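Local coordinates for protein pyruvate dehydrogenase complex, dihydrolipoamide acetyltransferase E2 component (PDB 2EQ9) that probably transfers acetyl groups via lipoyl cofactors in the pyruvate dehydrogenase complex, this chain being its peripheral subunit-binding domain, at residues C[15-18]-C[19-22]. Numbering follows the deposited sequence.
Sequences GIPI and EEVP
Two successive i to i+3 hydrogen bonds wind the chain from Pro-17 to Val-21 into a short 3-10 turn. Glu-20 N donates a hydrogen bond to Pro-17 O, 2.8 Å away, and Val-21 N reaches Ile-18 O at 3.1 Å with an N-H...O angle of 163°. Proline suits the first position, where its ring fixes phi and its carbonyl is still able to accept.

Apolar packing lies on the inner side. Ile-16 and Val-21 cross at about a right angle, with CG2 of Ile-16 meeting CG2 of Val-21 at 3.8 Å; in Ile-16 that methyl lies opposite the backbone N (chi1 of CG1 -61°). In this small E3-binding domain the turn belongs to the loop joining helix 5-13 to helix 32-39. Ile-16 and Val-21 both rest on Tyr-38 of the latter helix, while Ile-18 and Val-21 share Val-30; Val-21 is buried, and the two isoleucines, though partly exposed, lend apolar branches to the packing.

The exposed glutamates meet the outer side differently, Glu-20 with its methylenes and Glu-19 with its carboxylate oxygens. Glu-20 CG lies beside Pro-17 CG. Bent at chi2 (-74°), Glu-19 folds back over the start of the turn, its OE2 3.4 Å from Pro-17 CB and its OE1 3.4 Å from Ile-18 CG2; Glu-19 as a whole is exposed, which suits a charged residue.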
loop_
_atom_site.group_PDB
_atom_site.type_symbol
_atom_site.label_atom_id
_atom_site.label_comp_id
_atom_site.label_asym_id
_atom_site.label_seq_id
_atom_site.Cartn_x
_atom_site.Cartn_y
_atom_site.Cartn_z
ATOM N N GLY C 15 -34.123 -7.170 -8.488
ATOM C CA GLY C 15 -35.188 -6.189 -8.559
ATOM C C GLY C 15 -35.706 -5.855 -7.173
ATOM O O GLY C 15 -36.882 -5.538 -7.002
ATOM N N ILE C 16 -34.823 -5.929 -6.180
ATOM C CA ILE C 16 -35.189 -5.635 -4.797
ATOM C C ILE C 16 -34.537 -4.348 -4.300
ATOM O O ILE C 16 -33.311 -4.222 -4.302
ATOM C CB ILE C 16 -34.750 -6.766 -3.838
ATOM C CG1 ILE C 16 -35.437 -8.079 -4.208
ATOM C CG2 ILE C 16 -35.095 -6.394 -2.403
ATOM C CD1 ILE C 16 -34.986 -9.251 -3.363
ATOM N N PRO C 17 -35.348 -3.371 -3.870
ATOM C CA PRO C 17 -34.794 -2.109 -3.366
ATOM C C PRO C 17 -33.955 -2.388 -2.115
ATOM O O PRO C 17 -34.480 -2.808 -1.081
ATOM C CB PRO C 17 -36.042 -1.268 -3.086
ATOM C CG PRO C 17 -37.119 -2.298 -2.852
ATOM C CD PRO C 17 -36.820 -3.340 -3.887
ATOM N N ILE C 18 -32.650 -2.156 -2.221
ATOM C CA ILE C 18 -31.722 -2.423 -1.128
ATOM C C ILE C 18 -32.089 -1.802 0.216
ATOM O O ILE C 18 -31.880 -2.418 1.263
ATOM C CB ILE C 18 -30.274 -1.995 -1.498
ATOM C CG1 ILE C 18 -29.297 -2.490 -0.427
ATOM C CG2 ILE C 18 -30.187 -0.480 -1.645
ATOM C CD1 ILE C 18 -29.249 -4.004 -0.285
ATOM N N GLU C 19 -32.632 -0.590 0.197
ATOM C CA GLU C 19 -33.006 0.070 1.444
ATOM C C GLU C 19 -34.170 -0.623 2.143
ATOM O O GLU C 19 -34.537 -0.259 3.260
ATOM C CB GLU C 19 -33.353 1.546 1.196
ATOM C CG GLU C 19 -34.146 1.823 -0.073
ATOM C CD GLU C 19 -33.296 1.700 -1.323
ATOM O OE1 GLU C 19 -32.184 2.268 -1.337
ATOM O OE2 GLU C 19 -33.738 1.045 -2.291
ATOM N N GLU C 20 -34.738 -1.630 1.488
ATOM C CA GLU C 20 -35.866 -2.362 2.052
ATOM C C GLU C 20 -35.430 -3.685 2.675
ATOM O O GLU C 20 -36.228 -4.367 3.315
ATOM C CB GLU C 20 -36.913 -2.644 0.971
ATOM C CG GLU C 20 -37.353 -1.429 0.158
ATOM C CD GLU C 20 -37.941 -0.309 0.999
ATOM O OE1 GLU C 20 -38.809 -0.593 1.855
ATOM O OE2 GLU C 20 -37.545 0.860 0.791
ATOM N N VAL C 21 -34.163 -4.048 2.485
ATOM C CA VAL C 21 -33.637 -5.298 3.030
ATOM C C VAL C 21 -33.092 -5.132 4.447
ATOM O O VAL C 21 -32.129 -4.398 4.671
ATOM C CB VAL C 21 -32.504 -5.864 2.150
ATOM C CG1 VAL C 21 -32.030 -7.198 2.710
ATOM C CG2 VAL C 21 -32.984 -6.028 0.723
ATOM N N PRO C 22 -33.706 -5.812 5.428
ATOM C CA PRO C 22 -33.233 -5.703 6.813
ATOM C C PRO C 22 -31.834 -6.298 6.996
ATOM O O PRO C 22 -31.517 -7.357 6.447
ATOM C CB PRO C 22 -34.308 -6.448 7.604
ATOM C CG PRO C 22 -34.823 -7.465 6.612
ATOM C CD PRO C 22 -34.907 -6.663 5.339
#